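PDB 1N9W: aspartate--tRNA(Asp/Asn) ligase from Thermus thermophilus, which attaches L-aspartate to both tRNA(Asp) and tRNA(Asn), first activating the amino acid with ATP and then transferring it to the tRNA acceptor end. Local coordinates for residues R37-V42 / R117-R122; A123-V127 / E252-L256; T334-D338 / S348-R352. One frame throughout, in Å; residues are numbered along the deposited sequence.

Contact 1 of 3, residues R37-V42 / R117-R122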
loop_
_atom_site.group_PDB
_atom_site.type_symbol
_atom_site.label_atom_id
_atom_site.label_comp_id
_atom_site.label_asym_id
_atom_site.label_seq_id
_atom_site.Cartn_x
_atom_site.Cartn_y
_atom_site.Cartn_z
ATOM N N ARG B 37 15.698 21.800 -10.686
ATOM C CA ARG B 37 15.520 20.367 -10.509
ATOM C C ARG B 37 14.069 19.976 -10.337
ATOM O O ARG B 37 13.313 20.627 -9.614
ATOM C CB ARG B 37 16.326 19.828 -9.325
ATOM C CG ARG B 37 15.768 20.199 -8.011
ATOM C CD ARG B 37 16.019 19.215 -6.868
ATOM N NE ARG B 37 15.061 19.726 -5.880
ATOM C CZ ARG B 37 15.307 20.716 -5.029
ATOM N NH1 ARG B 37 16.510 21.287 -4.965
ATOM N NH2 ARG B 37 14.294 21.251 -4.376
ATOM N N ASP B 38 13.670 18.924 -11.036
ATOM C CA ASP B 38 12.315 18.462 -10.873
ATOM C C ASP B 38 12.409 17.055 -10.269
ATOM O O ASP B 38 13.494 16.649 -9.840
ATOM C CB ASP B 38 11.493 18.550 -12.195
ATOM C CG ASP B 38 12.087 17.756 -13.344
ATOM O OD1 ASP B 38 12.789 16.761 -13.076
ATOM O OD2 ASP B 38 11.805 18.103 -14.524
ATOM N N ARG B 39 11.292 16.342 -10.189
ATOM C CA ARG B 39 11.305 15.025 -9.586
ATOM C C ARG B 39 12.190 14.031 -10.320
ATOM O O ARG B 39 12.507 12.966 -9.793
ATOM C CB ARG B 39 9.871 14.476 -9.459
ATOM C CG ARG B 39 9.084 14.364 -10.771
ATOM C CD ARG B 39 7.658 13.868 -10.505
ATOM N NE ARG B 39 6.947 13.492 -11.713
ATOM C CZ ARG B 39 6.256 14.329 -12.476
ATOM N NH1 ARG B 39 6.178 15.612 -12.156
ATOM N NH2 ARG B 39 5.649 13.878 -13.563
ATOM N N SER B 40 12.611 14.385 -11.530
ATOM C CA SER B 40 13.444 13.472 -12.333
ATOM C C SER B 40 14.913 13.871 -12.455
ATOM O O SER B 40 15.698 13.135 -13.043
ATOM C CB SER B 40 12.861 13.313 -13.740
ATOM O OG SER B 40 13.079 14.485 -14.502
ATOM N N GLY B 41 15.295 15.023 -11.908
ATOM C CA GLY B 41 16.695 15.412 -11.997
ATOM C C GLY B 41 16.963 16.906 -12.034
ATOM O O GLY B 41 16.094 17.714 -11.694
ATOM N N VAL B 42 18.179 17.277 -12.435
ATOM C CA VAL B 42 18.542 18.688 -12.515
ATOM C C VAL B 42 19.000 19.082 -13.914
ATOM O O VAL B 42 19.615 18.294 -14.634
ATOM C CB VAL B 42 19.679 19.073 -11.513
ATOM C CG1 VAL B 42 19.264 18.735 -10.082
ATOM C CG2 VAL B 42 20.976 18.352 -11.877
ATOM N N ARG B 117 14.488 17.419 -0.043
ATOM C CA ARG B 117 14.280 17.701 -1.453
ATOM C C ARG B 117 15.520 17.328 -2.275
ATOM O O ARG B 117 15.422 17.113 -3.476
ATOM C CB ARG B 117 13.927 19.180 -1.655
ATOM C CG ARG B 117 12.604 19.605 -1.042
ATOM C CD ARG B 117 12.369 21.067 -1.350
ATOM N NE ARG B 117 11.169 21.634 -0.754
ATOM C CZ ARG B 117 10.801 22.904 -0.921
ATOM N NH1 ARG B 117 11.549 23.711 -1.660
ATOM N NH2 ARG B 117 9.688 23.374 -0.360
ATOM N N GLY B 118 16.679 17.233 -1.621
ATOM C CA GLY B 118 17.895 16.874 -2.337
ATOM C C GLY B 118 17.746 15.557 -3.082
ATOM O O GLY B 118 17.001 14.680 -2.638
ATOM N N GLU B 119 18.442 15.420 -4.210
ATOM C CA GLU B 119 18.377 14.202 -5.024
ATOM C C GLU B 119 18.795 12.945 -4.264
ATOM O O GLU B 119 18.121 11.918 -4.326
ATOM C CB GLU B 119 19.274 14.315 -6.266
ATOM C CG GLU B 119 18.851 15.349 -7.290
ATOM C CD GLU B 119 19.515 15.121 -8.651
ATOM O OE1 GLU B 119 19.051 14.240 -9.407
ATOM O OE2 GLU B 119 20.503 15.818 -8.952
ATOM N N LYS B 120 19.922 13.029 -3.568
ATOM C CA LYS B 120 20.418 11.888 -2.827
ATOM C C LYS B 120 19.613 11.632 -1.569
ATOM O O LYS B 120 19.476 10.494 -1.137
ATOM C CB LYS B 120 21.888 12.088 -2.467
ATOM C CG LYS B 120 22.825 12.030 -3.661
ATOM C CD LYS B 120 24.268 12.149 -3.206
ATOM C CE LYS B 120 25.236 12.129 -4.380
ATOM N NZ LYS B 120 26.637 12.271 -3.898
ATOM N N ALA B 121 19.077 12.688 -0.977
ATOM C CA ALA B 121 18.288 12.532 0.235
ATOM C C ALA B 121 16.928 11.881 -0.038
ATOM O O ALA B 121 16.437 11.096 0.776
ATOM C CB ALA B 121 18.094 13.891 0.908
ATOM N N ARG B 122 16.339 12.198 -1.187
ATOM C CA ARG B 122 15.018 11.674 -1.570
ATOM C C ARG B 122 15.091 10.297 -2.253
ATOM O O ARG B 122 14.138 9.521 -2.202
ATOM C CB ARG B 122 14.349 12.654 -2.554
ATOM C CG ARG B 122 14.545 12.246 -4.025
ATOM C CD ARG B 122 15.016 13.354 -4.980
ATOM N NE ARG B 122 13.998 14.331 -5.303
ATOM C CZ ARG B 122 13.941 15.013 -6.451
ATOM N NH1 ARG B 122 14.842 14.829 -7.408
ATOM N NH2 ARG B 122 12.970 15.898 -6.640
#
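Four arginines crowd this contact. Arg37 NE lies 4.4 Å from Arg122 NH2, Arg37 NH2 lies 4.6 Å from Arg117 NH1, and Arg39 CA lies 3.5 Å from Arg122 NH2. Glu56 forms salt bridges with Arg37 and Arg117 and so offsets their charge. Arg39 pairs with Glu191 and Asp143 of the second subunit, and Arg122 NH2 bonds to Val189 O of that subunit. Across the segments, Arg122 NH1 and NH2 each give a weak hydrogen bond to Asp38 O, both 3.3 Å long. Asp38 opens a type I beta turn, Asp38 to Gly41, which joins two strands of the OB fold, the tRNA anticodon-binding domain. Residues 117-122 lead into helix 119-141 in the class II synthetase region, so the contact joins the two domains. Asp38 OD1 accepts from Ser40 N at 2.8 Å, an Asx turn. Gly41 has a phi of 150°, which calls for glycine. The Glu119 carboxylate reaches the end of the turn and the strand after it: OE1 is 3.7 Å from Gly41 CA and OE2 is 3.4 Å from Val42 CG1.

Contact 2 of 3, residues A123-V127 / E252-L256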
loop_
_atom_site.group_PDB
_atom_site.type_symbol
_atom_site.label_atom_id
_atom_site.label_comp_id
_atom_site.label_asym_id
_atom_site.label_seq_id
_atom_site.Cartn_x
_atom_site.Cartn_y
_atom_site.Cartn_z
ATOM N N ALA B 123 16.224 10.018 -2.896
ATOM C CA ALA B 123 16.397 8.777 -3.639
ATOM C C ALA B 123 16.055 7.464 -2.914
ATOM O O ALA B 123 15.399 6.591 -3.483
ATOM C CB ALA B 123 17.819 8.714 -4.218
ATOM N N PRO B 124 16.485 7.301 -1.654
ATOM C CA PRO B 124 16.171 6.052 -0.940
ATOM C C PRO B 124 14.659 5.815 -0.790
ATOM O O PRO B 124 14.193 4.669 -0.795
ATOM C CB PRO B 124 16.851 6.245 0.421
ATOM C CG PRO B 124 18.000 7.162 0.107
ATOM C CD PRO B 124 17.366 8.164 -0.845
ATOM N N LEU B 125 13.897 6.894 -0.652
ATOM C CA LEU B 125 12.451 6.772 -0.505
ATOM C C LEU B 125 11.809 6.375 -1.840
ATOM O O LEU B 125 10.819 5.640 -1.873
ATOM C CB LEU B 125 11.853 8.099 0.010
ATOM C CG LEU B 125 12.321 8.595 1.389
ATOM C CD1 LEU B 125 11.636 9.910 1.750
ATOM C CD2 LEU B 125 11.999 7.538 2.447
ATOM N N LYS B 126 12.393 6.857 -2.932
ATOM C CA LYS B 126 11.908 6.557 -4.274
ATOM C C LYS B 126 12.163 5.070 -4.545
ATOM O O LYS B 126 11.325 4.369 -5.117
ATOM C CB LYS B 126 12.650 7.426 -5.294
ATOM C CG LYS B 126 12.236 7.243 -6.748
ATOM C CD LYS B 126 10.785 7.620 -6.973
ATOM C CE LYS B 126 10.427 7.607 -8.457
ATOM N NZ LYS B 126 8.937 7.689 -8.662
ATOM N N VAL B 127 13.323 4.592 -4.110
ATOM C CA VAL B 127 13.678 3.196 -4.296
ATOM C C VAL B 127 12.769 2.324 -3.432
ATOM O O VAL B 127 12.303 1.277 -3.872
ATOM C CB VAL B 127 15.183 2.970 -3.948
ATOM C CG1 VAL B 127 15.513 1.481 -3.942
ATOM C CG2 VAL B 127 16.057 3.687 -4.980
ATOM N N GLU B 252 17.972 6.539 -9.437
ATOM C CA GLU B 252 18.172 6.696 -8.009
ATOM C C GLU B 252 19.267 5.735 -7.535
ATOM O O GLU B 252 20.173 6.108 -6.781
ATOM C CB GLU B 252 16.866 6.406 -7.251
ATOM C CG GLU B 252 15.827 7.537 -7.223
ATOM C CD GLU B 252 15.108 7.773 -8.558
ATOM O OE1 GLU B 252 14.980 6.830 -9.362
ATOM O OE2 GLU B 252 14.648 8.904 -8.778
ATOM N N ILE B 253 19.190 4.493 -7.988
ATOM C CA ILE B 253 20.178 3.499 -7.596
ATOM C C ILE B 253 21.578 3.925 -8.032
ATOM O O ILE B 253 22.517 3.902 -7.232
ATOM C CB ILE B 253 19.813 2.135 -8.186
ATOM C CG1 ILE B 253 18.558 1.616 -7.473
ATOM C CG2 ILE B 253 20.984 1.169 -8.048
ATOM C CD1 ILE B 253 17.884 0.453 -8.161
ATOM N N ARG B 254 21.711 4.328 -9.291
ATOM C CA ARG B 254 23.000 4.766 -9.809
ATOM C C ARG B 254 23.494 6.039 -9.126
ATOM O O ARG B 254 24.681 6.174 -8.831
ATOM C CB ARG B 254 22.915 4.984 -11.319
ATOM C CG ARG B 254 22.879 3.696 -12.121
ATOM C CD ARG B 254 22.984 3.987 -13.607
ATOM N NE ARG B 254 21.748 4.558 -14.152
ATOM C CZ ARG B 254 20.642 3.854 -14.372
ATOM N NH1 ARG B 254 20.617 2.555 -14.091
ATOM N NH2 ARG B 254 19.568 4.441 -14.880
ATOM N N LEU B 255 22.584 6.971 -8.870
ATOM C CA LEU B 255 22.953 8.227 -8.223
ATOM C C LEU B 255 23.598 7.977 -6.858
ATOM O O LEU B 255 24.600 8.601 -6.511
ATOM C CB LEU B 255 21.709 9.101 -8.063
ATOM C CG LEU B 255 21.836 10.334 -7.166
ATOM C CD1 LEU B 255 22.663 11.407 -7.870
ATOM C CD2 LEU B 255 20.448 10.846 -6.833
ATOM N N LEU B 256 23.022 7.064 -6.082
ATOM C CA LEU B 256 23.567 6.753 -4.762
ATOM C C LEU B 256 24.793 5.855 -4.911
ATOM O O LEU B 256 25.465 5.533 -3.934
ATOM C CB LEU B 256 22.498 6.071 -3.898
ATOM C CG LEU B 256 21.216 6.876 -3.645
ATOM C CD1 LEU B 256 20.153 5.996 -3.018
ATOM C CD2 LEU B 256 21.525 8.061 -2.754
#
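Ala123 starts the contact, at the closest CA pair of the two segments. Ala123 CA is 5.2 Å from Glu252 CA. The small side chain points toward helix 250-255 and lets the backbones come near. Ala123 CB meets Glu252 CG at 3.8 Å and Leu256 CD1 at 3.8 Å. It also meets Leu255 CD2 at 4.3 Å. Pro124 follows. A proline nitrogen has no hydrogen to give, and the helix is kinked here, with the nitrogens of Pro124 and Leu125 not bonded to the turn before. The regular pattern returns at Val127 N, which bonds to Ala123 O at 2.9 Å. The CB of Pro124 points away from the other helix, yet its CG still touches Leu256 CD1 at 4.0 Å. Leu402 of helix 394-402 packs on Pro124, Val127 and Leu256. Leu125 is out of reach of residues 252-256 and packs on Met186 of the second subunit. Lys126 turns its aliphatic part to Glu252, with CG 3.4 Å from the carboxylate carbon CD. Its NZ leads away and makes a weak hydrogen bond to Thr145 of the second subunit. Val127, one turn after Ala123, points toward residues 252-256, with CG2 3.6 Å from Glu252 CB and 4.1 Å from Ile253 CG1. This is helix-to-helix packing in the class II synthetase region, between the start of the long helix 119-141 and the short helix 250-255. No hydrogen bond crosses between the segments. Their association therefore rests on close van der Waals contact, much of it through apolar side chains and the aliphatic part of Glu252.

Contact 3 of 3, residues T334-D338 / S348-R352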
loop_
_atom_site.group_PDB
_atom_site.type_symbol
_atom_site.label_atom_id
_atom_site.label_comp_id
_atom_site.label_asym_id
_atom_site.label_seq_id
_atom_site.Cartn_x
_atom_site.Cartn_y
_atom_site.Cartn_z
ATOM N N THR B 334 12.450 -25.311 15.901
ATOM C CA THR B 334 11.158 -24.870 15.385
ATOM C C THR B 334 11.281 -24.635 13.886
ATOM O O THR B 334 12.386 -24.515 13.360
ATOM C CB THR B 334 10.701 -23.550 16.046
ATOM O OG1 THR B 334 11.771 -22.601 16.010
ATOM C CG2 THR B 334 10.283 -23.785 17.483
ATOM N N ARG B 335 10.143 -24.574 13.202
ATOM C CA ARG B 335 10.131 -24.341 11.764
ATOM C C ARG B 335 10.148 -22.844 11.476
ATOM O O ARG B 335 9.331 -22.334 10.708
ATOM C CB ARG B 335 8.892 -24.973 11.137
ATOM C CG ARG B 335 8.876 -26.480 11.217
ATOM C CD ARG B 335 7.650 -27.037 10.527
ATOM N NE ARG B 335 7.641 -28.493 10.545
ATOM C CZ ARG B 335 6.693 -29.238 9.994
ATOM N NH1 ARG B 335 5.670 -28.662 9.376
ATOM N NH2 ARG B 335 6.768 -30.561 10.059
ATOM N N SER B 336 11.087 -22.150 12.107
ATOM C CA SER B 336 11.236 -20.714 11.941
ATOM C C SER B 336 12.534 -20.402 11.202
ATOM O O SER B 336 13.402 -21.268 11.067
ATOM C CB SER B 336 11.244 -20.031 13.310
ATOM O OG SER B 336 12.296 -20.536 14.115
ATOM N N PHE B 337 12.655 -19.165 10.723
ATOM C CA PHE B 337 13.845 -18.729 9.999
ATOM C C PHE B 337 13.982 -17.204 10.003
ATOM O O PHE B 337 12.999 -16.480 10.161
ATOM C CB PHE B 337 13.807 -19.248 8.550
ATOM C CG PHE B 337 12.680 -18.680 7.718
ATOM C CD1 PHE B 337 12.762 -17.395 7.185
ATOM C CD2 PHE B 337 11.525 -19.422 7.493
ATOM C CE1 PHE B 337 11.710 -16.857 6.440
ATOM C CE2 PHE B 337 10.467 -18.892 6.750
ATOM C CZ PHE B 337 10.562 -17.608 6.227
ATOM N N ASP B 338 15.214 -16.734 9.836
ATOM C CA ASP B 338 15.524 -15.314 9.796
ATOM C C ASP B 338 16.371 -15.091 8.568
ATOM O O ASP B 338 17.235 -15.908 8.260
ATOM C CB ASP B 338 16.319 -14.903 11.034
ATOM C CG ASP B 338 15.438 -14.430 12.160
ATOM O OD1 ASP B 338 14.236 -14.760 12.155
ATOM O OD2 ASP B 338 15.950 -13.725 13.060
ATOM N N SER B 348 11.962 -12.142 9.457
ATOM C CA SER B 348 11.787 -13.067 10.557
ATOM C C SER B 348 10.413 -13.706 10.440
ATOM O O SER B 348 9.396 -13.011 10.446
ATOM C CB SER B 348 11.911 -12.337 11.892
ATOM O OG SER B 348 11.841 -13.258 12.961
ATOM N N GLY B 349 10.388 -15.028 10.319
ATOM C CA GLY B 349 9.126 -15.726 10.203
ATOM C C GLY B 349 9.261 -17.228 10.300
ATOM O O GLY B 349 10.293 -17.746 10.731
ATOM N N GLY B 350 8.210 -17.934 9.900
ATOM C CA GLY B 350 8.226 -19.383 9.942
ATOM C C GLY B 350 6.818 -19.940 10.006
ATOM O O GLY B 350 5.843 -19.189 10.030
ATOM N N GLN B 351 6.706 -21.263 10.026
ATOM C CA GLN B 351 5.400 -21.898 10.102
ATOM C C GLN B 351 4.846 -21.745 11.518
ATOM O O GLN B 351 5.608 -21.771 12.483
ATOM C CB GLN B 351 5.515 -23.374 9.720
ATOM C CG GLN B 351 4.269 -24.185 10.011
ATOM C CD GLN B 351 4.195 -25.454 9.186
ATOM O OE1 GLN B 351 5.220 -26.001 8.770
ATOM N NE2 GLN B 351 2.980 -25.937 8.954
ATOM N N ARG B 352 3.531 -21.562 11.635
ATOM C CA ARG B 352 2.884 -21.415 12.937
ATOM C C ARG B 352 2.171 -22.724 13.262
ATOM O O ARG B 352 2.144 -23.639 12.443
ATOM C CB ARG B 352 1.821 -20.301 12.926
ATOM C CG ARG B 352 1.980 -19.210 11.870
ATOM C CD ARG B 352 3.156 -18.304 12.154
ATOM N NE ARG B 352 3.268 -17.213 11.194
ATOM C CZ ARG B 352 4.229 -16.296 11.234
ATOM N NH1 ARG B 352 5.153 -16.345 12.185
ATOM N NH2 ARG B 352 4.273 -15.331 10.324
#
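Four of the five hydrogen bonds between the segments are 2.9 Å or shorter. Phe337 N gives to Gly349 O at 2.8 Å, and Gly349 N returns a bond to Phe337 O at 3.0 Å. Gln351 N gives to Arg335 O at 2.9 Å. The motif is a beta hairpin, formed by strands 336-341 and 344-351 of the mixed sheet in the class II synthetase catalytic domain. Phe337 and Gly349 are an antiparallel hydrogen-bonded pair. Ser336 with Gly350 and Asp338 with Ser348 are non-hydrogen-bonded pairs. Side chains add two bonds. Arg335 NH1 gives to Gln351 OE1 at 2.8 Å, and Ser348 OG gives to Asp338 OD1 at 2.9 Å. Asp338 OD1 also forms a salt bridge with Arg322.

Ser348 and Arg352 are predicted to bind L-aspartate, so residues 348-352 probably help line the amino acid pocket. Arg352 makes no contact with residues 334-338; its NH2 forms a salt bridge with Glu220. Strand 387-393 flanks the hairpin on the side of residues 348-352, with a backbone bond between Gly350 and Gly389.

On the sheet face that carries Phe337, its ring packs against Leu230 and Met231 of helix 227-248 and meets Phe313 with planes at about 90°. Gly349 O lies over one face of the ring. Gly350 allows the tight pairing with Ser336, where Ser336 CA and Gly350 CA are 3.9 Å apart. A CB on Gly350 would clash with Ser336 CA and with Arg335 O, which lies 3.2 Å from Gly350 CA.

Overall arrangement
Contacts 1 and 2 are neighbours, with centres 10 Å apart. They share helix 119-141 and touch where Leu255 and Leu256 pack on Glu119 and Lys120. Both reach the second subunit. Contact 3 stands apart, about 40 Å from contact 1 and 32 Å from contact 2 between centres. No other chain touches its segments. Contacts 1 and 3 are buried; contact 2 is partly buried. Chemistry follows position. Between domains, contact 1 is rich in charge and its cross-segment hydrogen bonds are weak. Contact 2 packs two helices with no hydrogen bond between its segments. Contact 3 lies within a sheet, where backbone hydrogen bonds dominate, and it holds two residues predicted to bind L-aspartate.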